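Local coordinates for 3-oxoacyl-[acyl-carrier-protein] synthase 3 (PDB 2X3E) that probably catalyses the first condensation of fatty acid synthesis, joining an acetyl group from acetyl-CoA to malonyl-ACP to give 3-oxobutanoyl-ACP, at residues D190-P195 and N209-D214; G138-S143 and T281-I286; A5-G10 and A171-A176; F115-A120 and G313-S318. The protein carries 1 engineered substitution. All coordinates share one frame; numbering follows the deposited sequence.

Contact 1. Residues D190-P195 and N209-D214; sequences DLLMTP and NYFRMD
Met193 and Arg212 exchange two backbone hydrogen bonds, Met193 N to Arg212 O at 2.9 Å and Arg212 N to Met193 O at 2.8 Å. Arg212 also reaches across with its side chain: NH1 donates to the backbone O of Asp190 at 2.8 Å, with the acceptor almost in the guanidinium plane but the bond distinctly bent, 138° at the hydrogen. Asp214 N binds Leu191 O at one end of the pairing. At the other, Asn209 ND2 donates to Pro195 O over 2.9 Å, the acceptor lying close to the amide plane. The geometry is that of a two-stranded antiparallel sheet, with Met193 and Arg212 as its hydrogen-bonded pair and Leu192 and Met213 as the non-hydrogen-bonded one. Thr194 and Pro195 also pair in antiparallel fashion with a strand of the second subunit, which carries the sheet through the dimer interface. On the Met193 face, the Met193 and Arg212 side chains lie side by side, pointing the same way, with Met193 CB over one face of the guanidinium, toward its rim. On the Leu192 face, the Leu192 and Met213 side chains are likewise side by side, and Leu192 CD2 meets Met213 CE at 3.4 Å, tighter than usual carbon packing. The Phe211 ring packs beside Leu192. Its CZ approaches Leu192 CD2 at 3.9 Å, while Thr194 OG1 lies in the ring plane at its edge, 3.2 Å from Phe211 CD2. Thr194 OG1 is anti to the carbonyl carbon (chi1 -56°), which places it at that edge. Val218 of helix 215-237 covers Leu192 and Met213.

Contact 2. Residues G138-S143 and T281-I286; sequences GVDTFS and TVAASI
Val282 sets its CG2 methyl squarely over the Phe142 ring, 3.5 Å from the ring centroid and only 6° off the normal, a CH-pi contact. CG2 stands anti to the carbonyl carbon of Val282, while the other branch, CG1, is anti to the backbone N (chi1 -168°) and meets Asp140 OD2 at 3.2 Å. That same carboxylate oxygen accepts the backbone N-H of Ala283 at 3.1 Å through its anti lone pair, with an angle of 158° at the hydrogen. Two residues earlier on the strand, Gly138 CA makes a CA-H...O contact with Ala283 O at 3.5 Å, and Ala284 CB rests against Gly138 O at 3.3 Å. Without a side chain on Gly138, the turn around Ala283 can sit directly on the strand backbone. In the thiolase fold this is where strand 133-140, from the sheet of the N-terminal half, meets the start of the buried helix 285-295 of the C-terminal half. Asp140 is positioned by a second shell: OD1 is hydrogen-bonded to Thr82 OG1, Thr80 OG1 and Ser81 N, so both oxygens of this buried carboxylate have partners. The Val282 loop is placed by Asn280, a predicted active-site residue whose OD1 binds Val282 N. Ser285 OG is hydrogen-bonded to ND1 of His250, likewise predicted to be in the active site. The side chain of Ala112, an engineered residue at the third predicted position, is about 4 Å from that of Val282.

Contact 3. Residues A5-G10 and A171-A176; sequences AAVVCG and AEEEGA
Gly175 O is approached by two groups of the strand at once: it accepts Val8 N at 2.9 Å and lies 3.4 Å from Val7 CA in a CA-H...O contact. The Val8 donor stands above the carbonyl plane of Gly175, 52° out of it, although the bond is nearly straight at the hydrogen. A second CA-H...O contact runs the other way, from Ala176 CA to Ala6 O at 3.3 Å, and a backbone hydrogen bond between Ala6 and Leu177 continues the pairing just beyond. Val7 spreads its two methyls over the turn. CG1, anti to the backbone N (chi1 173°), meets Glu174 O at 3.6 Å, and CG2 packs against Ala176 CB at 4.0 Å. Ala5 CB abuts Ala171 N at 3.6 Å and also touches Ala176 CB, which closes the start of the strand against both ends of the loop. Glu173 and Glu174 have their polar ends held by other partners: Glu173 OE2 forms a salt bridge with Arg167 and its OE1 accepts Asp170 N, while Glu174 OE1 pairs with Lys325. Strand 5-14 is an outermost strand of the five-stranded sheet, hydrogen-bonded along strand 160-169, and it carries a classic bulge where Cys9 and Gly10 both face Val165. The loop leads into strand 177-184 at the edge of the other sheet. Its last four residues form a type II beta turn, closed by Ala176 N on Glu173 O at 3.2 Å, with Gly175 in the third position at the positive phi (98°) characteristic of that turn.

Contact 4. Residues F115-A120 and G313-S318; sequences FVYGLA and GLTWGS
Val116 and Tyr117 are the helix residues that bury most surface here, and they meet the backbone of Trp316, Gly317 and Ser318 and the CB of Thr315. This is helix-on-sheet packing inside the thiolase fold: helix 114-127, which begins just after the engineered Ala112 at a predicted active-site position, lies against strand 315-322 of the C-terminal sheet. The short axes approach to 8.0 Å at an angle of 60°, so helix and strand are far from parallel. Val116 points at the strand. Its CG1, anti to the backbone N (chi1 -179°), is equally near Gly317 C and Ser318 N, 3.7 Å from each, so the methyl sits over the peptide joining the two residues. The other methyl, CG2, stays 4.0 Å from Gly317 O. Gly317 has no side chain on the helix-facing side, and the backbones can therefore come close, with Val116 CA and Gly317 CA 6.3 Å apart. Leu182 of strand 177-184 and Ile286 of helix 285-295 also pack on Val116. Tyr117 starts off beside the strand and reaches it with its ring. The hydroxyl goes on to Gly183 O and to Ala105 N of the second subunit, so the side chain links the helix to the dimer interface. Thr315, on the strand, has its own polar partners: OG1 is hydrogen-bonded to Thr113 OG1 and to Ala312 O. Its carbon side faces the tyrosine obliquely, with Thr315 CB 4.2 Å from Tyr117 CE1, and the same CE1 lies 3.7 Å from Trp316 O.

How the contacts relate
From the N terminus, residues 5-10 open contact 3, which closes at 171-176 and joins the outer strand of the N-terminal sheet to the loop entering the C-terminal one. Before it closes, helix 115-120 opens contact 4 and residues 138-143, at the end of strand 133-140, open contact 2, so contact 3 crosses both. The short loop of contact 1 then opens and closes within the span of contact 2, which ends at 281-286 and itself lies within contact 4, completed at 313-318. Contacts 2 and 4 meet through Ile286 and Val116; contact 1 touches contact 2 through Phe211 on Phe142 and contact 4 through Leu192 on Leu314. Contact 3 touches none, though its nearest atoms come within about 5 Å of contact 4.

Contact 1. Residues D190-P195 and N209-D214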
loop_
_atom_site.group_PDB
_atom_site.type_symbol
_atom_site.label_atom_id
_atom_site.label_comp_id
_atom_site.label_asym_id
_atom_site.label_seq_id
_atom_site.Cartn_x
_atom_site.Cartn_y
_atom_site.Cartn_z
ATOM N N ASP A 190 -11.050 15.304 2.503
ATOM C CA ASP A 190 -12.438 15.021 2.886
ATOM C C ASP A 190 -13.423 14.967 1.711
ATOM O O ASP A 190 -14.592 14.638 1.902
ATOM C CB ASP A 190 -12.923 16.067 3.895
ATOM C CG ASP A 190 -12.843 17.481 3.351
ATOM O OD1 ASP A 190 -11.713 17.942 3.060
ATOM O OD2 ASP A 190 -13.905 18.130 3.219
ATOM N N LEU A 191 -12.970 15.291 0.498
ATOM C CA LEU A 191 -13.891 15.367 -0.661
ATOM C C LEU A 191 -14.488 14.023 -1.102
ATOM O O LEU A 191 -15.659 13.960 -1.486
ATOM C CB LEU A 191 -13.215 16.025 -1.873
ATOM C CG LEU A 191 -13.099 17.549 -1.935
ATOM C CD1 LEU A 191 -12.626 17.945 -3.329
ATOM C CD2 LEU A 191 -14.427 18.254 -1.603
ATOM N N LEU A 192 -13.661 12.982 -1.101
ATOM C CA LEU A 192 -14.060 11.619 -1.447
ATOM C C LEU A 192 -13.611 10.728 -0.304
ATOM O O LEU A 192 -12.417 10.683 0.004
ATOM C CB LEU A 192 -13.350 11.147 -2.724
ATOM C CG LEU A 192 -13.522 11.935 -4.025
ATOM C CD1 LEU A 192 -12.205 11.998 -4.799
ATOM C CD2 LEU A 192 -14.622 11.339 -4.893
ATOM N N MET A 193 -14.544 10.016 0.325
ATOM C CA MET A 193 -14.192 9.225 1.499
ATOM C C MET A 193 -15.092 8.028 1.786
ATOM O O MET A 193 -16.309 8.104 1.664
ATOM C CB MET A 193 -14.177 10.117 2.744
ATOM C CG MET A 193 -13.344 9.539 3.884
ATOM S SD MET A 193 -13.373 10.624 5.295
ATOM C CE MET A 193 -15.044 10.362 5.846
ATOM N N THR A 194 -14.454 6.932 2.188
ATOM C CA THR A 194 -15.118 5.814 2.846
ATOM C C THR A 194 -14.513 5.732 4.239
ATOM O O THR A 194 -13.352 5.366 4.383
ATOM C CB THR A 194 -14.884 4.490 2.109
ATOM O OG1 THR A 194 -15.318 4.625 0.754
ATOM C CG2 THR A 194 -15.661 3.350 2.780
ATOM N N PRO A 195 -15.286 6.102 5.270
ATOM C CA PRO A 195 -14.710 6.090 6.619
ATOM C C PRO A 195 -14.301 4.700 7.096
ATOM O O PRO A 195 -14.803 3.692 6.583
ATOM C CB PRO A 195 -15.834 6.639 7.500
ATOM C CG PRO A 195 -16.786 7.320 6.576
ATOM C CD PRO A 195 -16.643 6.675 5.238
ATOM N N ASN A 209 -20.338 2.264 7.306
ATOM C CA ASN A 209 -19.311 3.161 6.772
ATOM C C ASN A 209 -19.359 3.185 5.241
ATOM O O ASN A 209 -18.706 2.379 4.566
ATOM C CB ASN A 209 -17.912 2.793 7.304
ATOM C CG ASN A 209 -17.483 1.370 6.951
ATOM O OD1 ASN A 209 -18.245 0.416 7.116
ATOM N ND2 ASN A 209 -16.244 1.225 6.486
ATOM N N TYR A 210 -20.165 4.099 4.705
ATOM C CA TYR A 210 -20.428 4.159 3.272
ATOM C C TYR A 210 -19.560 5.196 2.573
ATOM O O TYR A 210 -19.196 6.222 3.157
ATOM C CB TYR A 210 -21.897 4.500 2.998
ATOM C CG TYR A 210 -22.911 3.503 3.528
ATOM C CD1 TYR A 210 -24.043 3.936 4.209
ATOM C CD2 TYR A 210 -22.744 2.131 3.339
ATOM C CE1 TYR A 210 -24.987 3.034 4.696
ATOM C CE2 TYR A 210 -23.682 1.219 3.822
ATOM C CZ TYR A 210 -24.801 1.680 4.500
ATOM O OH TYR A 210 -25.736 0.792 4.981
ATOM N N PHE A 211 -19.262 4.934 1.305
ATOM C CA PHE A 211 -18.533 5.888 0.481
ATOM C C PHE A 211 -19.389 7.133 0.257
ATOM O O PHE A 211 -20.589 7.028 -0.025
ATOM C CB PHE A 211 -18.167 5.275 -0.868
ATOM C CG PHE A 211 -17.519 6.251 -1.817
ATOM C CD1 PHE A 211 -18.241 6.804 -2.864
ATOM C CD2 PHE A 211 -16.193 6.629 -1.647
ATOM C CE1 PHE A 211 -17.649 7.705 -3.735
ATOM C CE2 PHE A 211 -15.597 7.525 -2.510
ATOM C CZ PHE A 211 -16.326 8.071 -3.553
ATOM N N ARG A 212 -18.771 8.302 0.405
ATOM C CA ARG A 212 -19.417 9.563 0.065
ATOM C C ARG A 212 -18.504 10.411 -0.806
ATOM O O ARG A 212 -17.273 10.342 -0.694
ATOM C CB ARG A 212 -19.837 10.338 1.319
ATOM C CG ARG A 212 -18.711 10.799 2.232
ATOM C CD ARG A 212 -19.215 11.887 3.181
ATOM N NE ARG A 212 -18.337 12.089 4.334
ATOM C CZ ARG A 212 -17.190 12.769 4.321
ATOM N NH1 ARG A 212 -16.731 13.333 3.207
ATOM N NH2 ARG A 212 -16.489 12.886 5.447
ATOM N N MET A 213 -19.115 11.200 -1.684
ATOM C CA MET A 213 -18.370 12.131 -2.513
ATOM C C MET A 213 -19.138 13.421 -2.745
ATOM O O MET A 213 -20.365 13.413 -2.882
ATOM C CB MET A 213 -18.012 11.494 -3.858
ATOM C CG MET A 213 -19.197 11.156 -4.749
ATOM S SD MET A 213 -18.689 10.323 -6.268
ATOM C CE MET A 213 -17.430 11.439 -6.884
ATOM N N ASP A 214 -18.389 14.520 -2.785
ATOM C CA ASP A 214 -18.896 15.823 -3.183
ATOM C C ASP A 214 -18.798 15.905 -4.708
ATOM O O ASP A 214 -17.794 16.362 -5.248
ATOM C CB ASP A 214 -18.062 16.921 -2.504
ATOM C CG ASP A 214 -18.650 18.308 -2.676
ATOM O OD1 ASP A 214 -19.272 18.592 -3.725
ATOM O OD2 ASP A 214 -18.469 19.130 -1.756
#

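Contact 2. Residues G138-S143 and T281-I286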
loop_
_atom_site.group_PDB
_atom_site.type_symbol
_atom_site.label_atom_id
_atom_site.label_comp_id
_atom_site.label_asym_id
_atom_site.label_seq_id
_atom_site.Cartn_x
_atom_site.Cartn_y
_atom_site.Cartn_z
ATOM N N GLY A 138 -4.864 -3.678 -10.487
ATOM C CA GLY A 138 -5.810 -2.655 -10.055
ATOM C C GLY A 138 -7.152 -3.326 -9.836
ATOM O O GLY A 138 -7.723 -3.869 -10.769
ATOM N N VAL A 139 -7.634 -3.319 -8.596
ATOM C CA VAL A 139 -8.883 -3.992 -8.249
ATOM C C VAL A 139 -9.636 -3.213 -7.186
ATOM O O VAL A 139 -9.047 -2.751 -6.212
ATOM C CB VAL A 139 -8.634 -5.438 -7.737
ATOM C CG1 VAL A 139 -7.637 -5.461 -6.555
ATOM C CG2 VAL A 139 -9.951 -6.116 -7.361
ATOM N N ASP A 140 -10.941 -3.077 -7.376
ATOM C CA ASP A 140 -11.798 -2.503 -6.358
ATOM C C ASP A 140 -13.211 -3.070 -6.464
ATOM O O ASP A 140 -13.697 -3.364 -7.562
ATOM C CB ASP A 140 -11.802 -0.968 -6.451
ATOM C CG ASP A 140 -10.762 -0.312 -5.540
ATOM O OD1 ASP A 140 -10.727 -0.642 -4.341
ATOM O OD2 ASP A 140 -9.989 0.553 -6.015
ATOM N N THR A 141 -13.841 -3.241 -5.307
ATOM C CA THR A 141 -15.219 -3.699 -5.201
ATOM C C THR A 141 -16.032 -2.661 -4.418
ATOM O O THR A 141 -16.632 -2.956 -3.370
ATOM C CB THR A 141 -15.308 -5.073 -4.517
ATOM O OG1 THR A 141 -14.536 -5.056 -3.309
ATOM C CG2 THR A 141 -14.787 -6.172 -5.445
ATOM N N PHE A 142 -16.049 -1.443 -4.948
ATOM C CA PHE A 142 -16.746 -0.326 -4.310
ATOM C C PHE A 142 -18.226 -0.569 -4.048
ATOM O O PHE A 142 -18.772 0.017 -3.119
ATOM C CB PHE A 142 -16.577 0.969 -5.120
ATOM C CG PHE A 142 -15.500 1.874 -4.596
ATOM C CD1 PHE A 142 -14.236 1.381 -4.320
ATOM C CD2 PHE A 142 -15.750 3.226 -4.379
ATOM C CE1 PHE A 142 -13.238 2.214 -3.839
ATOM C CE2 PHE A 142 -14.757 4.061 -3.898
ATOM C CZ PHE A 142 -13.495 3.551 -3.629
ATOM N N SER A 143 -18.877 -1.415 -4.844
ATOM C CA SER A 143 -20.304 -1.705 -4.617
ATOM C C SER A 143 -20.574 -2.190 -3.192
ATOM O O SER A 143 -21.639 -1.918 -2.642
ATOM C CB SER A 143 -20.853 -2.721 -5.623
ATOM O OG SER A 143 -20.453 -4.042 -5.301
ATOM N N THR A 281 -14.802 1.841 -11.850
ATOM C CA THR A 281 -14.272 0.727 -11.063
ATOM C C THR A 281 -13.011 1.107 -10.267
ATOM O O THR A 281 -12.268 0.228 -9.813
ATOM C CB THR A 281 -13.973 -0.482 -11.971
ATOM O OG1 THR A 281 -13.016 -0.114 -12.971
ATOM C CG2 THR A 281 -15.246 -0.978 -12.654
ATOM N N VAL A 282 -12.786 2.412 -10.085
ATOM C CA VAL A 282 -11.705 2.924 -9.216
ATOM C C VAL A 282 -10.333 2.392 -9.664
ATOM O O VAL A 282 -9.960 2.621 -10.812
ATOM C CB VAL A 282 -12.021 2.679 -7.710
ATOM C CG1 VAL A 282 -11.069 3.466 -6.814
ATOM C CG2 VAL A 282 -13.446 3.085 -7.398
ATOM N N ALA A 283 -9.591 1.668 -8.827
ATOM C CA ALA A 283 -8.227 1.263 -9.207
ATOM C C ALA A 283 -8.193 0.367 -10.461
ATOM O O ALA A 283 -7.202 0.358 -11.188
ATOM C CB ALA A 283 -7.489 0.593 -8.018
ATOM N N ALA A 284 -9.283 -0.352 -10.725
ATOM C CA ALA A 284 -9.388 -1.216 -11.911
ATOM C C ALA A 284 -9.657 -0.473 -13.230
ATOM O O ALA A 284 -9.558 -1.073 -14.307
ATOM C CB ALA A 284 -10.475 -2.268 -11.692
ATOM N N SER A 285 -9.993 0.817 -13.165
ATOM C CA SER A 285 -10.583 1.504 -14.325
ATOM C C SER A 285 -9.648 1.582 -15.530
ATOM O O SER A 285 -10.063 1.307 -16.662
ATOM C CB SER A 285 -11.079 2.902 -13.939
ATOM O OG SER A 285 -10.009 3.784 -13.642
ATOM N N ILE A 286 -8.392 1.943 -15.283
ATOM C CA ILE A 286 -7.402 2.055 -16.356
ATOM C C ILE A 286 -7.093 0.697 -17.012
ATOM O O ILE A 286 -7.188 0.573 -18.228
ATOM C CB ILE A 286 -6.108 2.739 -15.871
ATOM C CG1 ILE A 286 -6.399 4.195 -15.499
ATOM C CG2 ILE A 286 -5.024 2.668 -16.958
ATOM C CD1 ILE A 286 -5.196 4.931 -14.912
#

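Contact 3. Residues A5-G10 and A171-A176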
loop_
_atom_site.group_PDB
_atom_site.type_symbol
_atom_site.label_atom_id
_atom_site.label_comp_id
_atom_site.label_asym_id
_atom_site.label_seq_id
_atom_site.Cartn_x
_atom_site.Cartn_y
_atom_site.Cartn_z
ATOM N N ALA A 5 14.818 -0.582 -17.256
ATOM C CA ALA A 5 13.444 -0.104 -17.306
ATOM C C ALA A 5 12.477 -1.196 -16.866
ATOM O O ALA A 5 12.836 -2.374 -16.784
ATOM C CB ALA A 5 13.101 0.356 -18.717
ATOM N N ALA A 6 11.247 -0.782 -16.584
ATOM C CA ALA A 6 10.143 -1.699 -16.353
ATOM C C ALA A 6 9.266 -1.686 -17.590
ATOM O O ALA A 6 8.798 -0.625 -17.995
ATOM C CB ALA A 6 9.342 -1.260 -15.143
ATOM N N VAL A 7 9.040 -2.863 -18.173
ATOM C CA VAL A 7 8.339 -3.000 -19.444
ATOM C C VAL A 7 7.029 -3.777 -19.303
ATOM O O VAL A 7 7.009 -4.891 -18.785
ATOM C CB VAL A 7 9.236 -3.718 -20.475
ATOM C CG1 VAL A 7 8.459 -4.006 -21.746
ATOM C CG2 VAL A 7 10.479 -2.886 -20.770
ATOM N N VAL A 8 5.936 -3.192 -19.783
ATOM C CA VAL A 8 4.649 -3.893 -19.824
ATOM C C VAL A 8 4.744 -5.037 -20.837
ATOM O O VAL A 8 5.159 -4.827 -21.974
ATOM C CB VAL A 8 3.486 -2.947 -20.225
ATOM C CG1 VAL A 8 2.181 -3.724 -20.376
ATOM C CG2 VAL A 8 3.320 -1.833 -19.193
ATOM N N CYS A 9 4.362 -6.244 -20.422
ATOM C CA CYS A 9 4.425 -7.412 -21.305
ATOM C C CYS A 9 3.218 -8.354 -21.210
ATOM O O CYS A 9 3.200 -9.382 -21.869
ATOM C CB CYS A 9 5.731 -8.186 -21.071
ATOM S SG CYS A 9 5.963 -8.843 -19.412
ATOM N N GLY A 10 2.197 -7.980 -20.436
ATOM C CA GLY A 10 0.997 -8.805 -20.285
ATOM C C GLY A 10 -0.169 -8.010 -19.737
ATOM O O GLY A 10 0.024 -7.069 -18.967
ATOM N N ALA A 171 15.021 0.782 -21.754
ATOM C CA ALA A 171 14.172 1.965 -21.913
ATOM C C ALA A 171 13.713 2.207 -23.358
ATOM O O ALA A 171 12.728 2.902 -23.571
ATOM C CB ALA A 171 14.881 3.203 -21.373
ATOM N N GLU A 172 14.421 1.640 -24.340
ATOM C CA GLU A 172 14.041 1.787 -25.757
ATOM C C GLU A 172 13.000 0.759 -26.246
ATOM O O GLU A 172 12.501 0.870 -27.371
ATOM C CB GLU A 172 15.286 1.760 -26.650
ATOM C CG GLU A 172 15.926 0.385 -26.842
ATOM C CD GLU A 172 17.334 0.463 -27.419
ATOM O OE1 GLU A 172 17.721 1.535 -27.947
ATOM O OE2 GLU A 172 18.061 -0.554 -27.344
ATOM N N GLU A 173 12.665 -0.227 -25.411
ATOM C CA GLU A 173 11.647 -1.225 -25.772
ATOM C C GLU A 173 10.245 -0.641 -25.697
ATOM O O GLU A 173 9.929 0.094 -24.764
ATOM C CB GLU A 173 11.699 -2.428 -24.831
ATOM C CG GLU A 173 12.928 -3.275 -24.964
ATOM C CD GLU A 173 12.824 -4.528 -24.142
ATOM O OE1 GLU A 173 13.306 -4.528 -22.987
ATOM O OE2 GLU A 173 12.225 -5.504 -24.641
ATOM N N GLU A 174 9.397 -0.991 -26.665
ATOM C CA GLU A 174 7.974 -0.698 -26.546
ATOM C C GLU A 174 7.504 -1.246 -25.211
ATOM O O GLU A 174 7.871 -2.363 -24.839
ATOM C CB GLU A 174 7.172 -1.371 -27.658
ATOM C CG GLU A 174 7.377 -0.773 -29.029
ATOM C CD GLU A 174 6.642 -1.539 -30.118
ATOM O OE1 GLU A 174 6.122 -2.645 -29.847
ATOM O OE2 GLU A 174 6.588 -1.034 -31.254
ATOM N N GLY A 175 6.714 -0.457 -24.491
ATOM C CA GLY A 175 6.121 -0.896 -23.228
ATOM C C GLY A 175 6.869 -0.438 -21.995
ATOM O O GLY A 175 6.366 -0.571 -20.882
ATOM N N ALA A 176 8.076 0.089 -22.185
ATOM C CA ALA A 176 8.837 0.660 -21.082
ATOM C C ALA A 176 8.124 1.895 -20.546
ATOM O O ALA A 176 7.653 2.739 -21.311
ATOM C CB ALA A 176 10.247 1.014 -21.523
#

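Contact 4. Residues F115-A120 and G313-S318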
loop_
_atom_site.group_PDB
_atom_site.type_symbol
_atom_site.label_atom_id
_atom_site.label_comp_id
_atom_site.label_asym_id
_atom_site.label_seq_id
_atom_site.Cartn_x
_atom_site.Cartn_y
_atom_site.Cartn_z
ATOM N N PHE A 115 -3.728 2.566 -9.721
ATOM C CA PHE A 115 -3.029 1.861 -10.801
ATOM C C PHE A 115 -1.782 2.630 -11.275
ATOM O O PHE A 115 -0.729 2.020 -11.535
ATOM C CB PHE A 115 -3.971 1.569 -11.963
ATOM C CG PHE A 115 -3.397 0.617 -12.976
ATOM C CD1 PHE A 115 -3.317 -0.737 -12.699
ATOM C CD2 PHE A 115 -2.928 1.081 -14.202
ATOM C CE1 PHE A 115 -2.778 -1.620 -13.623
ATOM C CE2 PHE A 115 -2.392 0.208 -15.131
ATOM C CZ PHE A 115 -2.321 -1.148 -14.843
ATOM N N VAL A 116 -1.888 3.960 -11.350
ATOM C CA VAL A 116 -0.739 4.799 -11.718
ATOM C C VAL A 116 0.369 4.756 -10.651
ATOM O O VAL A 116 1.549 4.560 -10.985
ATOM C CB VAL A 116 -1.157 6.255 -12.024
ATOM C CG1 VAL A 116 0.053 7.096 -12.420
ATOM C CG2 VAL A 116 -2.190 6.287 -13.154
ATOM N N TYR A 117 -0.011 4.935 -9.385
ATOM C CA TYR A 117 0.920 4.796 -8.256
ATOM C C TYR A 117 1.489 3.391 -8.199
ATOM O O TYR A 117 2.667 3.206 -7.906
ATOM C CB TYR A 117 0.234 5.113 -6.918
ATOM C CG TYR A 117 0.376 6.555 -6.473
ATOM C CD1 TYR A 117 -0.492 7.547 -6.929
ATOM C CD2 TYR A 117 1.380 6.923 -5.590
ATOM C CE1 TYR A 117 -0.347 8.868 -6.514
ATOM C CE2 TYR A 117 1.533 8.230 -5.175
ATOM C CZ TYR A 117 0.671 9.199 -5.633
ATOM O OH TYR A 117 0.837 10.491 -5.189
ATOM N N GLY A 118 0.630 2.407 -8.453
ATOM C CA GLY A 118 1.044 1.008 -8.545
ATOM C C GLY A 118 2.130 0.776 -9.574
ATOM O O GLY A 118 3.089 0.058 -9.306
ATOM N N LEU A 119 1.992 1.384 -10.751
ATOM C CA LEU A 119 3.013 1.267 -11.806
ATOM C C LEU A 119 4.338 1.908 -11.392
ATOM O O LEU A 119 5.415 1.368 -11.666
ATOM C CB LEU A 119 2.516 1.894 -13.107
ATOM C CG LEU A 119 1.442 1.118 -13.864
ATOM C CD1 LEU A 119 0.813 2.002 -14.936
ATOM C CD2 LEU A 119 2.043 -0.156 -14.483
ATOM N N ALA A 120 4.254 3.056 -10.726
ATOM C CA ALA A 120 5.437 3.717 -10.178
ATOM C C ALA A 120 6.143 2.805 -9.173
ATOM O O ALA A 120 7.359 2.650 -9.215
ATOM C CB ALA A 120 5.046 5.035 -9.504
ATOM N N GLY A 313 -7.816 11.314 -1.641
ATOM C CA GLY A 313 -6.521 11.599 -1.030
ATOM C C GLY A 313 -6.360 13.067 -0.650
ATOM O O GLY A 313 -6.122 13.370 0.513
ATOM N N LEU A 314 -6.452 13.994 -1.606
ATOM C CA LEU A 314 -6.571 13.720 -3.035
ATOM C C LEU A 314 -5.249 13.200 -3.593
ATOM O O LEU A 314 -4.183 13.469 -3.031
ATOM C CB LEU A 314 -6.953 15.000 -3.793
ATOM C CG LEU A 314 -8.274 15.661 -3.391
ATOM C CD1 LEU A 314 -8.507 16.955 -4.176
ATOM C CD2 LEU A 314 -9.433 14.702 -3.583
ATOM N N THR A 315 -5.340 12.467 -4.697
ATOM C CA THR A 315 -4.186 11.940 -5.422
ATOM C C THR A 315 -4.364 12.158 -6.916
ATOM O O THR A 315 -5.484 12.280 -7.407
ATOM C CB THR A 315 -4.021 10.419 -5.206
ATOM O OG1 THR A 315 -5.269 9.751 -5.464
ATOM C CG2 THR A 315 -3.551 10.124 -3.793
ATOM N N TRP A 316 -3.246 12.192 -7.635
ATOM C CA TRP A 316 -3.264 12.216 -9.088
ATOM C C TRP A 316 -1.933 11.721 -9.616
ATOM O O TRP A 316 -0.937 11.638 -8.879
ATOM C CB TRP A 316 -3.511 13.635 -9.607
ATOM C CG TRP A 316 -2.420 14.580 -9.221
ATOM C CD1 TRP A 316 -1.210 14.728 -9.825
ATOM C CD2 TRP A 316 -2.430 15.480 -8.109
ATOM N NE1 TRP A 316 -0.458 15.672 -9.157
ATOM C CE2 TRP A 316 -1.188 16.150 -8.101
ATOM C CE3 TRP A 316 -3.369 15.783 -7.117
ATOM C CZ2 TRP A 316 -0.866 17.117 -7.141
ATOM C CZ3 TRP A 316 -3.045 16.740 -6.162
ATOM C CH2 TRP A 316 -1.810 17.397 -6.184
ATOM N N GLY A 317 -1.911 11.415 -10.904
ATOM C CA GLY A 317 -0.663 11.094 -11.579
ATOM C C GLY A 317 -0.866 10.592 -12.987
ATOM O O GLY A 317 -1.981 10.226 -13.372
ATOM N N SER A 318 0.213 10.595 -13.759
ATOM C CA SER A 318 0.186 10.052 -15.105
ATOM C C SER A 318 1.499 9.339 -15.413
ATOM O O SER A 318 2.517 9.573 -14.758
ATOM C CB SER A 318 -0.045 11.161 -16.134
ATOM O OG SER A 318 -1.172 11.946 -15.798
#